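Local coordinates for serpin (PDB 5HGC), which binds the steroid cortisol and, as a member of the serpin family, may also inhibit serine proteases, at residues S38-S43 against V95-M100; S171-K176 against T367-K372; W179-E184 against G210-Y215. All coordinates share one frame; numbering follows the deposited sequence.

Interaction 1: S38-S43 against V95-M100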
ATOM      1  N   SER A  38       1.672   0.365  -1.274  1.00 25.53           N
ATOM      2  CA  SER A  38       0.807   0.794  -0.162  1.00 23.97           C
ATOM      3  C   SER A  38       0.025   2.063  -0.510  1.00 25.50           C
ATOM      4  O   SER A  38       0.559   3.143  -0.462  1.00 26.49           O
ATOM      5  CB  SER A  38       1.556   0.912   1.158  1.00 23.67           C
ATOM      6  OG  SER A  38       0.669   1.390   2.175  1.00 24.09           O
ATOM      7  N   PRO A  39      -1.260   1.919  -0.896  1.00 27.28           N
ATOM      8  CA  PRO A  39      -2.054   3.135  -1.187  1.00 27.81           C
ATOM      9  C   PRO A  39      -1.970   4.152  -0.024  1.00 27.02           C
ATOM     10  O   PRO A  39      -1.692   5.330  -0.239  1.00 29.18           O
ATOM     11  CB  PRO A  39      -3.495   2.612  -1.288  1.00 28.04           C
ATOM     12  CG  PRO A  39      -3.401   1.142  -1.444  1.00 28.09           C
ATOM     13  CD  PRO A  39      -2.057   0.675  -0.963  1.00 26.52           C
ATOM     14  N   VAL A  40      -2.200   3.690   1.198  1.00 24.13           N
ATOM     15  CA  VAL A  40      -2.308   4.606   2.299  1.00 22.35           C
ATOM     16  C   VAL A  40      -1.019   5.396   2.476  1.00 23.87           C
ATOM     17  O   VAL A  40      -1.091   6.592   2.754  1.00 26.24           O
ATOM     18  CB  VAL A  40      -2.724   3.916   3.610  1.00 22.05           C
ATOM     19  CG1 VAL A  40      -1.687   2.853   4.107  1.00 18.63           C
ATOM     20  CG2 VAL A  40      -3.169   4.980   4.616  1.00 22.00           C
ATOM     21  N   SER A  41       0.122   4.729   2.277  1.00 21.55           N
ATOM     22  CA  SER A  41       1.413   5.325   2.339  1.00 22.32           C
ATOM     23  C   SER A  41       1.609   6.379   1.227  1.00 23.78           C
ATOM     24  O   SER A  41       2.071   7.483   1.520  1.00 23.08           O
ATOM     25  CB  SER A  41       2.470   4.238   2.307  1.00 25.19           C
ATOM     26  OG  SER A  41       3.704   4.784   1.885  1.00 32.92           O
ATOM     27  N   ILE A  42       1.199   6.088  -0.015  1.00 23.86           N
ATOM     28  CA  ILE A  42       1.306   7.090  -1.084  1.00 24.62           C
ATOM     29  C   ILE A  42       0.399   8.236  -0.756  1.00 24.89           C
ATOM     30  O   ILE A  42       0.823   9.387  -0.796  1.00 24.90           O
ATOM     31  CB  ILE A  42       1.037   6.550  -2.499  1.00 23.45           C
ATOM     32  CG1 ILE A  42       2.113   5.516  -2.828  1.00 22.61           C
ATOM     33  CG2 ILE A  42       0.951   7.679  -3.538  1.00 21.37           C
ATOM     34  CD1 ILE A  42       1.739   4.674  -4.035  1.00 22.39           C
ATOM     35  N   SER A  43      -0.832   7.939  -0.383  1.00 26.91           N
ATOM     36  CA  SER A  43      -1.766   9.033  -0.179  1.00 27.79           C
ATOM     37  C   SER A  43      -1.220   9.941   0.891  1.00 28.40           C
ATOM     38  O   SER A  43      -1.325  11.145   0.775  1.00 28.11           O
ATOM     39  CB  SER A  43      -3.123   8.552   0.274  1.00 26.63           C
ATOM     40  OG  SER A  43      -3.824   8.070  -0.810  1.00 28.26           O
ATOM     41  N   VAL A  95      -2.593  -2.502  14.200  1.00 31.98           N
ATOM     42  CA  VAL A  95      -1.897  -2.740  12.945  1.00 28.76           C
ATOM     43  C   VAL A  95      -0.396  -2.711  13.111  1.00 29.38           C
ATOM     44  O   VAL A  95       0.272  -3.653  12.709  1.00 26.42           O
ATOM     45  CB  VAL A  95      -2.324  -1.750  11.856  1.00 28.14           C
ATOM     46  CG1 VAL A  95      -1.712  -2.114  10.511  1.00 28.75           C
ATOM     47  CG2 VAL A  95      -3.830  -1.743  11.695  1.00 29.05           C
ATOM     48  N   GLN A  96       0.123  -1.648  13.730  1.00 33.64           N
ATOM     49  CA  GLN A  96       1.579  -1.411  13.860  1.00 36.65           C
ATOM     50  C   GLN A  96       2.231  -1.494  12.503  1.00 33.97           C
ATOM     51  O   GLN A  96       3.080  -2.347  12.266  1.00 40.06           O
ATOM     52  CB  GLN A  96       2.268  -2.370  14.855  1.00 40.32           C
ATOM     53  CG  GLN A  96       1.937  -2.103  16.319  1.00 49.38           C
ATOM     54  CD  GLN A  96       1.934  -3.371  17.144  1.00 59.06           C
ATOM     55  OE1 GLN A  96       2.869  -3.635  17.911  1.00 66.60           O
ATOM     56  NE2 GLN A  96       0.882  -4.178  16.975  1.00 58.62           N
ATOM     57  N   LEU A  97       1.808  -0.616  11.607  1.00 30.21           N
ATOM     58  CA  LEU A  97       2.160  -0.726  10.212  1.00 29.66           C
ATOM     59  C   LEU A  97       3.592  -0.194  10.035  1.00 32.79           C
ATOM     60  O   LEU A  97       4.339  -0.650   9.172  1.00 30.32           O
ATOM     61  CB  LEU A  97       1.151   0.076   9.421  1.00 25.76           C
ATOM     62  CG  LEU A  97       1.307   0.174   7.927  1.00 27.98           C
ATOM     63  CD1 LEU A  97       1.198  -1.199   7.253  1.00 26.14           C
ATOM     64  CD2 LEU A  97       0.261   1.175   7.415  1.00 26.58           C
ATOM     65  N   ASN A  98       3.959   0.750  10.906  1.00 34.61           N
ATOM     66  CA  ASN A  98       5.206   1.478  10.841  1.00 37.47           C
ATOM     67  C   ASN A  98       5.501   2.125   9.485  1.00 37.04           C
ATOM     68  O   ASN A  98       6.567   1.976   8.925  1.00 39.71           O
ATOM     69  CB  ASN A  98       6.344   0.656  11.464  1.00 43.86           C
ATOM     70  CG  ASN A  98       6.059   0.335  12.958  1.00 56.12           C
ATOM     71  OD1 ASN A  98       5.545   1.187  13.711  1.00 59.06           O
ATOM     72  ND2 ASN A  98       6.350  -0.903  13.378  1.00 56.27           N
ATOM     73  N   MET A  99       4.540   2.872   8.965  1.00 33.41           N
ATOM     74  CA  MET A  99       4.718   3.460   7.639  1.00 32.45           C
ATOM     75  C   MET A  99       5.421   4.770   7.817  1.00 32.49           C
ATOM     76  O   MET A  99       5.137   5.498   8.761  1.00 29.02           O
ATOM     77  CB  MET A  99       3.395   3.648   6.921  1.00 32.03           C
ATOM     78  CG  MET A  99       2.343   4.501   7.595  1.00 34.19           C
ATOM     79  SD  MET A  99       1.201   5.061   6.305  1.00 44.01           S
ATOM     80  CE  MET A  99       0.014   5.781   7.408  1.00 38.37           C
ATOM     81  N   MET A 100       6.352   5.056   6.912  1.00 33.01           N
ATOM     82  CA  MET A 100       7.240   6.211   7.054  1.00 31.95           C
ATOM     83  C   MET A 100       7.396   7.011   5.776  1.00 34.13           C
ATOM     84  O   MET A 100       7.464   6.444   4.672  1.00 33.65           O
ATOM     85  CB  MET A 100       8.589   5.760   7.582  1.00 31.00           C
ATOM     86  CG  MET A 100       8.498   5.215   9.007  1.00 35.95           C
ATOM     87  SD  MET A 100       9.670   3.942   9.598  1.00 53.71           S
ATOM     88  CE  MET A 100       9.451   2.516   8.504  1.00 44.37           C
TER
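M99 and L97, from the irregular chain before strand 100-106, lean on V40 and S41 in the first turn of helix 39-52. The M99 side chain can be followed outward. Its CB points at the helix but stops short of it. CG takes the crowded position between the backbone N and the carbonyl carbon (chi1 58°), and from there the chain runs extended, which carries the sulfur to the helix surface. SD lies 4.0 Å from S41 CA and 4.2 Å from V40 CG1, in the corner between the two residues. The terminal CE passes on toward the other branch of the valine, 4.3 Å from V40 CG2. Beside it V40 and L97 meet tip to tip, V40 CG1 to L97 CD2 at 4.2 Å; with L97 CG anti to its own N, that leucine methyl is held out toward the helix. The helix start is fastened separately: S38 is the N-cap, and S41 N gives a weak bond of 3.4 Å to S38 OG. The same hydroxyl also bonds L368 O, while H319 bonds S38 N. I85 and L88 of helix 74-89 and V173 of strand 167-176 cover more of M99. S38, S41 and H319 probably correspond to shutter residues of other serpins, at the middle of the main sheet. Across the contact methyl groups and a thioether meet each other and the alpha carbon of S41, at full van der Waals distances; it therefore relies on shape and burial, while S41 OG reaches S171 OG only weakly.

Interaction 2: S171-K176 against T367-K372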
ATOM      1  N   SER A 171       8.474   7.316   0.422  1.00 33.67           N
ATOM      2  CA  SER A 171       7.611   6.559   1.359  1.00 29.79           C
ATOM      3  C   SER A 171       7.907   5.087   1.305  1.00 29.20           C
ATOM      4  O   SER A 171       8.084   4.492   0.225  1.00 26.90           O
ATOM      5  CB  SER A 171       6.117   6.838   1.238  1.00 29.43           C
ATOM      6  OG  SER A 171       5.680   6.299   0.012  1.00 31.13           O
ATOM      7  N   PHE A 172       7.971   4.496   2.491  1.00 25.66           N
ATOM      8  CA  PHE A 172       8.280   3.114   2.567  1.00 25.98           C
ATOM      9  C   PHE A 172       7.555   2.495   3.740  1.00 25.43           C
ATOM     10  O   PHE A 172       7.211   3.171   4.696  1.00 26.21           O
ATOM     11  CB  PHE A 172       9.787   2.913   2.639  1.00 24.46           C
ATOM     12  CG  PHE A 172      10.455   3.742   3.693  1.00 29.73           C
ATOM     13  CD1 PHE A 172      10.694   5.127   3.489  1.00 30.74           C
ATOM     14  CD2 PHE A 172      10.875   3.157   4.902  1.00 29.00           C
ATOM     15  CE1 PHE A 172      11.323   5.887   4.486  1.00 32.16           C
ATOM     16  CE2 PHE A 172      11.522   3.929   5.887  1.00 28.48           C
ATOM     17  CZ  PHE A 172      11.739   5.283   5.683  1.00 29.17           C
ATOM     18  N   VAL A 173       7.348   1.191   3.663  1.00 26.10           N
ATOM     19  CA  VAL A 173       6.520   0.464   4.660  1.00 25.52           C
ATOM     20  C   VAL A 173       6.764  -1.011   4.477  1.00 24.63           C
ATOM     21  O   VAL A 173       6.762  -1.498   3.347  1.00 24.79           O
ATOM     22  CB  VAL A 173       5.011   0.817   4.559  1.00 21.64           C
ATOM     23  CG1 VAL A 173       4.513   0.632   3.135  1.00 19.69           C
ATOM     24  CG2 VAL A 173       4.225   0.041   5.586  1.00 21.46           C
ATOM     25  N   TYR A 174       7.045  -1.675   5.594  1.00 25.45           N
ATOM     26  CA  TYR A 174       7.165  -3.130   5.672  1.00 30.06           C
ATOM     27  C   TYR A 174       6.015  -3.636   6.583  1.00 32.51           C
ATOM     28  O   TYR A 174       5.679  -2.985   7.598  1.00 27.77           O
ATOM     29  CB  TYR A 174       8.529  -3.576   6.253  1.00 30.13           C
ATOM     30  CG  TYR A 174       8.547  -5.045   6.689  1.00 33.21           C
ATOM     31  CD1 TYR A 174       8.877  -6.083   5.768  1.00 34.46           C
ATOM     32  CD2 TYR A 174       8.200  -5.426   8.018  1.00 33.32           C
ATOM     33  CE1 TYR A 174       8.922  -7.430   6.174  1.00 31.93           C
ATOM     34  CE2 TYR A 174       8.198  -6.781   8.412  1.00 30.49           C
ATOM     35  CZ  TYR A 174       8.552  -7.759   7.492  1.00 32.50           C
ATOM     36  OH  TYR A 174       8.558  -9.062   7.891  1.00 34.36           O
ATOM     37  N   PHE A 175       5.439  -4.797   6.234  1.00 28.84           N
ATOM     38  CA  PHE A 175       4.438  -5.409   7.074  1.00 26.93           C
ATOM     39  C   PHE A 175       4.593  -6.919   7.044  1.00 27.60           C
ATOM     40  O   PHE A 175       4.956  -7.517   6.013  1.00 30.12           O
ATOM     41  CB  PHE A 175       3.026  -4.949   6.627  1.00 26.94           C
ATOM     42  CG  PHE A 175       1.876  -5.497   7.469  1.00 28.53           C
ATOM     43  CD1 PHE A 175       1.614  -4.998   8.771  1.00 29.50           C
ATOM     44  CD2 PHE A 175       1.052  -6.520   6.974  1.00 26.07           C
ATOM     45  CE1 PHE A 175       0.556  -5.507   9.551  1.00 29.07           C
ATOM     46  CE2 PHE A 175      -0.003  -7.027   7.755  1.00 28.17           C
ATOM     47  CZ  PHE A 175      -0.256  -6.524   9.051  1.00 27.25           C
ATOM     48  N   LYS A 176       4.330  -7.532   8.188  1.00 28.94           N
ATOM     49  CA  LYS A 176       4.078  -8.978   8.305  1.00 30.03           C
ATOM     50  C   LYS A 176       2.954  -9.146   9.308  1.00 34.61           C
ATOM     51  O   LYS A 176       3.013  -8.676  10.481  1.00 35.94           O
ATOM     52  CB  LYS A 176       5.321  -9.733   8.749  1.00 29.80           C
ATOM     53  CG  LYS A 176       5.096 -11.204   9.072  1.00 36.61           C
ATOM     54  CD  LYS A 176       6.402 -11.992   8.937  1.00 38.43           C
ATOM     55  CE  LYS A 176       6.180 -13.446   9.260  1.00 40.41           C
ATOM     56  NZ  LYS A 176       7.402 -14.206   9.604  1.00 41.20           N
ATOM     57  N   THR A 367      -7.216   1.005   2.802  1.00 23.29           N
ATOM     58  CA  THR A 367      -6.398   0.056   2.084  1.00 23.23           C
ATOM     59  C   THR A 367      -4.932   0.261   2.418  1.00 22.33           C
ATOM     60  O   THR A 367      -4.351   1.318   2.117  1.00 19.57           O
ATOM     61  CB  THR A 367      -6.623   0.179   0.577  1.00 23.38           C
ATOM     62  OG1 THR A 367      -8.036   0.364   0.337  1.00 23.49           O
ATOM     63  CG2 THR A 367      -6.092  -1.060  -0.138  1.00 19.84           C
ATOM     64  N   LEU A 368      -4.366  -0.768   3.045  1.00 21.80           N
ATOM     65  CA  LEU A 368      -2.967  -0.773   3.414  1.00 22.49           C
ATOM     66  C   LEU A 368      -2.086  -1.292   2.298  1.00 24.59           C
ATOM     67  O   LEU A 368      -1.000  -0.748   2.082  1.00 25.12           O
ATOM     68  CB  LEU A 368      -2.711  -1.586   4.688  1.00 21.63           C
ATOM     69  CG  LEU A 368      -3.698  -1.298   5.816  1.00 21.23           C
ATOM     70  CD1 LEU A 368      -3.325  -2.134   7.028  1.00 18.79           C
ATOM     71  CD2 LEU A 368      -3.804   0.203   6.144  1.00 20.56           C
ATOM     72  N   PHE A 369      -2.497  -2.349   1.596  1.00 24.72           N
ATOM     73  CA  PHE A 369      -1.626  -2.880   0.527  1.00 24.60           C
ATOM     74  C   PHE A 369      -2.437  -3.391  -0.641  1.00 25.98           C
ATOM     75  O   PHE A 369      -3.524  -3.958  -0.452  1.00 26.13           O
ATOM     76  CB  PHE A 369      -0.747  -4.016   1.053  1.00 23.52           C
ATOM     77  CG  PHE A 369       0.261  -3.593   2.080  1.00 24.64           C
ATOM     78  CD1 PHE A 369       1.482  -3.049   1.694  1.00 24.72           C
ATOM     79  CD2 PHE A 369       0.012  -3.768   3.448  1.00 25.48           C
ATOM     80  CE1 PHE A 369       2.428  -2.669   2.648  1.00 24.73           C
ATOM     81  CE2 PHE A 369       0.966  -3.377   4.413  1.00 26.12           C
ATOM     82  CZ  PHE A 369       2.183  -2.829   4.008  1.00 23.29           C
ATOM     83  N   ILE A 370      -1.907  -3.201  -1.846  1.00 25.36           N
ATOM     84  CA  ILE A 370      -2.500  -3.777  -3.038  1.00 22.92           C
ATOM     85  C   ILE A 370      -1.416  -4.593  -3.756  1.00 25.25           C
ATOM     86  O   ILE A 370      -0.360  -4.059  -4.171  1.00 24.71           O
ATOM     87  CB  ILE A 370      -3.157  -2.702  -3.920  1.00 23.31           C
ATOM     88  CG1 ILE A 370      -4.378  -2.109  -3.202  1.00 23.51           C
ATOM     89  CG2 ILE A 370      -3.576  -3.289  -5.272  1.00 21.98           C
ATOM     90  CD1 ILE A 370      -5.084  -0.987  -3.943  1.00 22.67           C
ATOM     91  N   GLY A 371      -1.658  -5.903  -3.879  1.00 24.93           N
ATOM     92  CA  GLY A 371      -0.694  -6.805  -4.468  1.00 24.79           C
ATOM     93  C   GLY A 371      -1.374  -7.475  -5.636  1.00 28.25           C
ATOM     94  O   GLY A 371      -2.550  -7.835  -5.568  1.00 31.19           O
ATOM     95  N   LYS A 372      -0.646  -7.620  -6.728  1.00 27.48           N
ATOM     96  CA  LYS A 372      -1.049  -8.473  -7.802  1.00 27.04           C
ATOM     97  C   LYS A 372       0.146  -9.384  -7.856  1.00 28.24           C
ATOM     98  O   LYS A 372       1.249  -8.928  -8.148  1.00 31.67           O
ATOM     99  CB  LYS A 372      -1.225  -7.657  -9.103  1.00 28.38           C
ATOM    100  CG  LYS A 372      -1.408  -8.573 -10.273  1.00 28.46           C
ATOM    101  CD  LYS A 372      -1.519  -7.841 -11.554  1.00 29.92           C
ATOM    102  CE  LYS A 372      -1.396  -8.850 -12.698  1.00 30.53           C
ATOM    103  NZ  LYS A 372      -1.656  -8.140 -13.985  1.00 25.94           N
TER
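Beneath the main sheet of the serpin fold, close to its shutter, F369 of strand 366-373 reaches across to V173 and F175 of strand 167-176, joining two sheets face to face. F369 stands at a classic beta bulge, where it and L368 both face I359 of the adjoining strand. Its CG is anti to the carbonyl carbon (chi1 -66°), which sends the ring straight out toward the other strand. The far rim of that ring then divides its contacts. CE1 lies 3.9 Å from V173 CG1, and CZ is equally far, 3.9 Å, from V173 CG2, so both valine methyls press on it. On the other flank F369 CE2 comes within 3.4 Å of F175 CB, a tight approach, and 3.8 Å from F175 CG. The F175 ring turns away from there, and the two rings meet obliquely, their centroids 5.9 Å apart and their planes at 31°. F175 instead directs its ring to an edge-to-face meeting with Y229. F36, A321 and L97 also pack round F369, and S38 touches V173 from the helix side. Shortening F369 to an alanine is likely to strip the V173 methyls and F175 CB of the ring they pack on and to open a gap between the two strands. Every group that meets here is hydrocarbon, and the backbone of V173 bonds instead to strand 316-325; the pairing between sheets is thus hydrophobic, with its precision coming from how closely one ring fits against two residues.

Interaction 3: W179-E184 against G210-Y215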
ATOM      1  N   TRP A 179      -1.522 -14.129  11.592  1.00 27.39           N
ATOM      2  CA  TRP A 179      -2.810 -14.692  11.191  1.00 30.37           C
ATOM      3  C   TRP A 179      -3.754 -14.965  12.359  1.00 31.95           C
ATOM      4  O   TRP A 179      -3.342 -15.617  13.322  1.00 33.22           O
ATOM      5  CB  TRP A 179      -2.605 -16.002  10.422  1.00 26.71           C
ATOM      6  CG  TRP A 179      -2.061 -15.814   9.060  1.00 25.01           C
ATOM      7  CD1 TRP A 179      -0.944 -16.437   8.535  1.00 24.67           C
ATOM      8  CD2 TRP A 179      -2.598 -14.974   8.013  1.00 22.59           C
ATOM      9  NE1 TRP A 179      -0.748 -15.990   7.240  1.00 27.42           N
ATOM     10  CE2 TRP A 179      -1.748 -15.108   6.894  1.00 23.65           C
ATOM     11  CE3 TRP A 179      -3.687 -14.090   7.928  1.00 22.27           C
ATOM     12  CZ2 TRP A 179      -1.971 -14.407   5.674  1.00 23.09           C
ATOM     13  CZ3 TRP A 179      -3.913 -13.394   6.694  1.00 21.38           C
ATOM     14  CH2 TRP A 179      -3.050 -13.553   5.600  1.00 19.92           C
ATOM     15  N   GLU A 180      -5.016 -14.528  12.273  1.00 33.18           N
ATOM     16  CA  GLU A 180      -5.988 -14.914  13.328  1.00 35.85           C
ATOM     17  C   GLU A 180      -6.130 -16.447  13.421  1.00 34.04           C
ATOM     18  O   GLU A 180      -6.155 -16.975  14.519  1.00 32.23           O
ATOM     19  CB  GLU A 180      -7.335 -14.247  13.141  1.00 39.13           C
ATOM     20  CG  GLU A 180      -8.320 -14.481  14.274  1.00 49.59           C
ATOM     21  CD  GLU A 180      -9.731 -14.053  13.907  1.00 61.80           C
ATOM     22  OE1 GLU A 180     -10.458 -14.831  13.203  1.00 64.64           O
ATOM     23  OE2 GLU A 180     -10.097 -12.920  14.316  1.00 66.81           O
ATOM     24  N   LYS A 181      -6.168 -17.115  12.256  1.00 30.61           N
ATOM     25  CA  LYS A 181      -6.217 -18.549  12.087  1.00 29.37           C
ATOM     26  C   LYS A 181      -4.918 -18.981  11.430  1.00 31.09           C
ATOM     27  O   LYS A 181      -4.734 -18.857  10.214  1.00 34.49           O
ATOM     28  CB  LYS A 181      -7.424 -18.920  11.235  1.00 31.67           C
ATOM     29  CG  LYS A 181      -8.748 -18.915  12.003  1.00 39.44           C
ATOM     30  CD  LYS A 181      -9.910 -18.614  11.062  1.00 48.83           C
ATOM     31  CE  LYS A 181     -11.220 -19.231  11.512  1.00 57.70           C
ATOM     32  NZ  LYS A 181     -11.167 -20.728  11.360  1.00 67.33           N
ATOM     33  N   PRO A 182      -3.964 -19.453  12.221  1.00 34.06           N
ATOM     34  CA  PRO A 182      -2.663 -19.880  11.630  1.00 35.84           C
ATOM     35  C   PRO A 182      -2.774 -21.078  10.698  1.00 37.71           C
ATOM     36  O   PRO A 182      -3.649 -21.931  10.892  1.00 40.45           O
ATOM     37  CB  PRO A 182      -1.850 -20.307  12.832  1.00 34.50           C
ATOM     38  CG  PRO A 182      -2.854 -20.521  13.920  1.00 37.40           C
ATOM     39  CD  PRO A 182      -3.972 -19.541  13.681  1.00 34.46           C
ATOM     40  N   PHE A 183      -1.917 -21.121   9.678  1.00 37.39           N
ATOM     41  CA  PHE A 183      -1.730 -22.312   8.851  1.00 38.95           C
ATOM     42  C   PHE A 183      -0.864 -23.280   9.676  1.00 44.73           C
ATOM     43  O   PHE A 183      -0.049 -22.820  10.475  1.00 43.40           O
ATOM     44  CB  PHE A 183      -1.067 -21.942   7.527  1.00 36.21           C
ATOM     45  CG  PHE A 183      -1.894 -21.016   6.657  1.00 35.72           C
ATOM     46  CD1 PHE A 183      -1.968 -19.632   6.926  1.00 31.83           C
ATOM     47  CD2 PHE A 183      -2.581 -21.524   5.533  1.00 34.25           C
ATOM     48  CE1 PHE A 183      -2.709 -18.788   6.107  1.00 34.47           C
ATOM     49  CE2 PHE A 183      -3.327 -20.680   4.708  1.00 34.82           C
ATOM     50  CZ  PHE A 183      -3.392 -19.310   4.989  1.00 34.89           C
ATOM     51  N   GLU A 184      -1.067 -24.599   9.551  1.00 56.99           N
ATOM     52  CA  GLU A 184      -0.242 -25.562  10.321  1.00 59.32           C
ATOM     53  C   GLU A 184       1.036 -25.793   9.527  1.00 56.86           C
ATOM     54  O   GLU A 184       0.987 -26.268   8.374  1.00 57.65           O
ATOM     55  CB  GLU A 184      -1.001 -26.870  10.572  1.00 69.69           C
ATOM     56  N   GLY A 210     -10.744 -25.187   7.446  1.00 31.70           N
ATOM     57  CA  GLY A 210     -11.560 -24.499   8.431  1.00 28.29           C
ATOM     58  C   GLY A 210     -12.523 -23.560   7.779  1.00 30.74           C
ATOM     59  O   GLY A 210     -12.607 -23.554   6.577  1.00 34.58           O
ATOM     60  N   ARG A 211     -13.277 -22.798   8.571  1.00 31.42           N
ATOM     61  CA  ARG A 211     -14.290 -21.880   8.050  1.00 34.55           C
ATOM     62  C   ARG A 211     -13.684 -20.498   7.718  1.00 35.72           C
ATOM     63  O   ARG A 211     -13.154 -19.834   8.607  1.00 37.64           O
ATOM     64  CB  ARG A 211     -15.456 -21.731   9.036  1.00 33.34           C
ATOM     65  CG  ARG A 211     -16.262 -23.001   9.236  1.00 36.39           C
ATOM     66  CD  ARG A 211     -17.198 -22.955  10.430  1.00 36.79           C
ATOM     67  NE  ARG A 211     -18.260 -22.019  10.142  1.00 40.68           N
ATOM     68  CZ  ARG A 211     -18.542 -20.937  10.876  1.00 46.25           C
ATOM     69  NH1 ARG A 211     -17.850 -20.682  12.000  1.00 39.76           N
ATOM     70  NH2 ARG A 211     -19.549 -20.123  10.502  1.00 42.14           N
ATOM     71  N   PHE A 212     -13.755 -20.077   6.452  1.00 31.63           N
ATOM     72  CA  PHE A 212     -13.256 -18.783   6.046  1.00 26.76           C
ATOM     73  C   PHE A 212     -14.295 -17.985   5.281  1.00 30.02           C
ATOM     74  O   PHE A 212     -15.137 -18.567   4.569  1.00 33.47           O
ATOM     75  CB  PHE A 212     -12.038 -18.983   5.176  1.00 26.74           C
ATOM     76  CG  PHE A 212     -11.001 -19.855   5.799  1.00 29.14           C
ATOM     77  CD1 PHE A 212     -10.281 -19.428   6.924  1.00 30.74           C
ATOM     78  CD2 PHE A 212     -10.732 -21.105   5.270  1.00 29.12           C
ATOM     79  CE1 PHE A 212      -9.320 -20.263   7.506  1.00 34.00           C
ATOM     80  CE2 PHE A 212      -9.749 -21.932   5.823  1.00 32.30           C
ATOM     81  CZ  PHE A 212      -9.054 -21.526   6.957  1.00 31.71           C
ATOM     82  N   ASP A 213     -14.210 -16.657   5.375  1.00 29.18           N
ATOM     83  CA  ASP A 213     -15.046 -15.784   4.604  1.00 29.45           C
ATOM     84  C   ASP A 213     -14.772 -16.078   3.160  1.00 30.38           C
ATOM     85  O   ASP A 213     -13.613 -16.232   2.742  1.00 32.93           O
ATOM     86  CB  ASP A 213     -14.806 -14.324   4.978  1.00 33.69           C
ATOM     87  CG  ASP A 213     -15.410 -13.968   6.367  1.00 37.12           C
ATOM     88  OD1 ASP A 213     -15.934 -14.869   7.080  1.00 43.34           O
ATOM     89  OD2 ASP A 213     -15.362 -12.790   6.782  1.00 39.18           O
ATOM     90  N   PHE A 214     -15.861 -16.240   2.419  1.00 29.58           N
ATOM     91  CA  PHE A 214     -15.803 -16.674   1.037  1.00 27.65           C
ATOM     92  C   PHE A 214     -16.881 -15.986   0.225  1.00 27.60           C
ATOM     93  O   PHE A 214     -17.969 -15.697   0.749  1.00 30.89           O
ATOM     94  CB  PHE A 214     -15.991 -18.180   0.980  1.00 27.80           C
ATOM     95  CG  PHE A 214     -16.080 -18.712  -0.407  1.00 26.84           C
ATOM     96  CD1 PHE A 214     -17.341 -18.775  -1.090  1.00 28.67           C
ATOM     97  CD2 PHE A 214     -14.927 -19.146  -1.065  1.00 27.57           C
ATOM     98  CE1 PHE A 214     -17.413 -19.213  -2.415  1.00 28.49           C
ATOM     99  CE2 PHE A 214     -14.999 -19.623  -2.389  1.00 28.62           C
ATOM    100  CZ  PHE A 214     -16.222 -19.654  -3.065  1.00 28.43           C
ATOM    101  N   TYR A 215     -16.587 -15.725  -1.049  1.00 26.78           N
ATOM    102  CA  TYR A 215     -17.591 -15.260  -1.995  1.00 26.87           C
ATOM    103  C   TYR A 215     -17.098 -15.507  -3.379  1.00 28.64           C
ATOM    104  O   TYR A 215     -15.914 -15.316  -3.621  1.00 30.32           O
ATOM    105  CB  TYR A 215     -17.848 -13.766  -1.828  1.00 29.09           C
ATOM    106  CG  TYR A 215     -18.841 -13.208  -2.833  1.00 33.06           C
ATOM    107  CD1 TYR A 215     -20.198 -13.589  -2.806  1.00 30.41           C
ATOM    108  CD2 TYR A 215     -18.421 -12.312  -3.832  1.00 34.61           C
ATOM    109  CE1 TYR A 215     -21.094 -13.093  -3.737  1.00 31.29           C
ATOM    110  CE2 TYR A 215     -19.321 -11.828  -4.753  1.00 34.67           C
ATOM    111  CZ  TYR A 215     -20.651 -12.220  -4.689  1.00 33.54           C
ATOM    112  OH  TYR A 215     -21.533 -11.726  -5.606  1.00 37.97           O
TER
HETATM  113  O   HOH W   1     -13.022 -22.758  12.039  1.00 33.69           O
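The irregular loop carrying K181 runs past the start of strand 211-217, where R211 and F212 receive the lysine; the backbones come nearest at K181 and G210, whose CA atoms are 8.8 Å apart. The chain turns a corner at G210, so that the strands before and after it belong to different sheets or faces. Glycine suits the place, because at its backbone angles (phi 166°, psi -176°) a side-chain carbon would collide with the carbonyl O of the residue before. K181 does the reaching. Its CD crosses F212 obliquely, 4.0 Å from F212 CE1, and a bend at the last torsion (chi4 -70°) turns the ammonium beside the strand. There K181 CE and NZ both lie 3.5 Å from R211 O, NZ making no direct hydrogen bond to it. A water joins the two sides instead: it accepts from K181 NZ at 2.8 Å and, weakly, from R211 N at 3.5 Å. The guanidinium of R211 is turned elsewhere, with NH1 6.7 Å from K181 NZ, so repulsion between these like charges is probably mild. G210 C lies 3.7 Å over one face of the F212 ring, toward its rim. Within the loop F183 sets its edge on W179, CE1 lying 3.6 Å above the indole plane, and Y229 stacks on W179 as well. D213, further along, forms a salt bridge with R226 of the cortisol pocket. The solvent-facing lysine thus bridges a loop and a sheet corner, next to W179, which probably corresponds to the tryptophan of the serpin breach, at one end of the main sheet.

From the N terminus, interaction 1 closes first, returning the chain to helix 39-52 after a largely helical excursion of about fifty residues. Interaction 2 opens later, at strand 167-176, and closes only near the C terminus; interaction 3 is nested inside that long loop and starts soon after strand 167-176 ends. Interactions 1 and 2 touch directly, and M100 O pairs with F172 N, so helix 39-52, the main sheet and strand 366-373 meet in one buried region. Interaction 3 lies about 21 Å from interaction 2, centre to centre, and ties the loop leaving the main sheet to strand 211-217, well away from the buried centre.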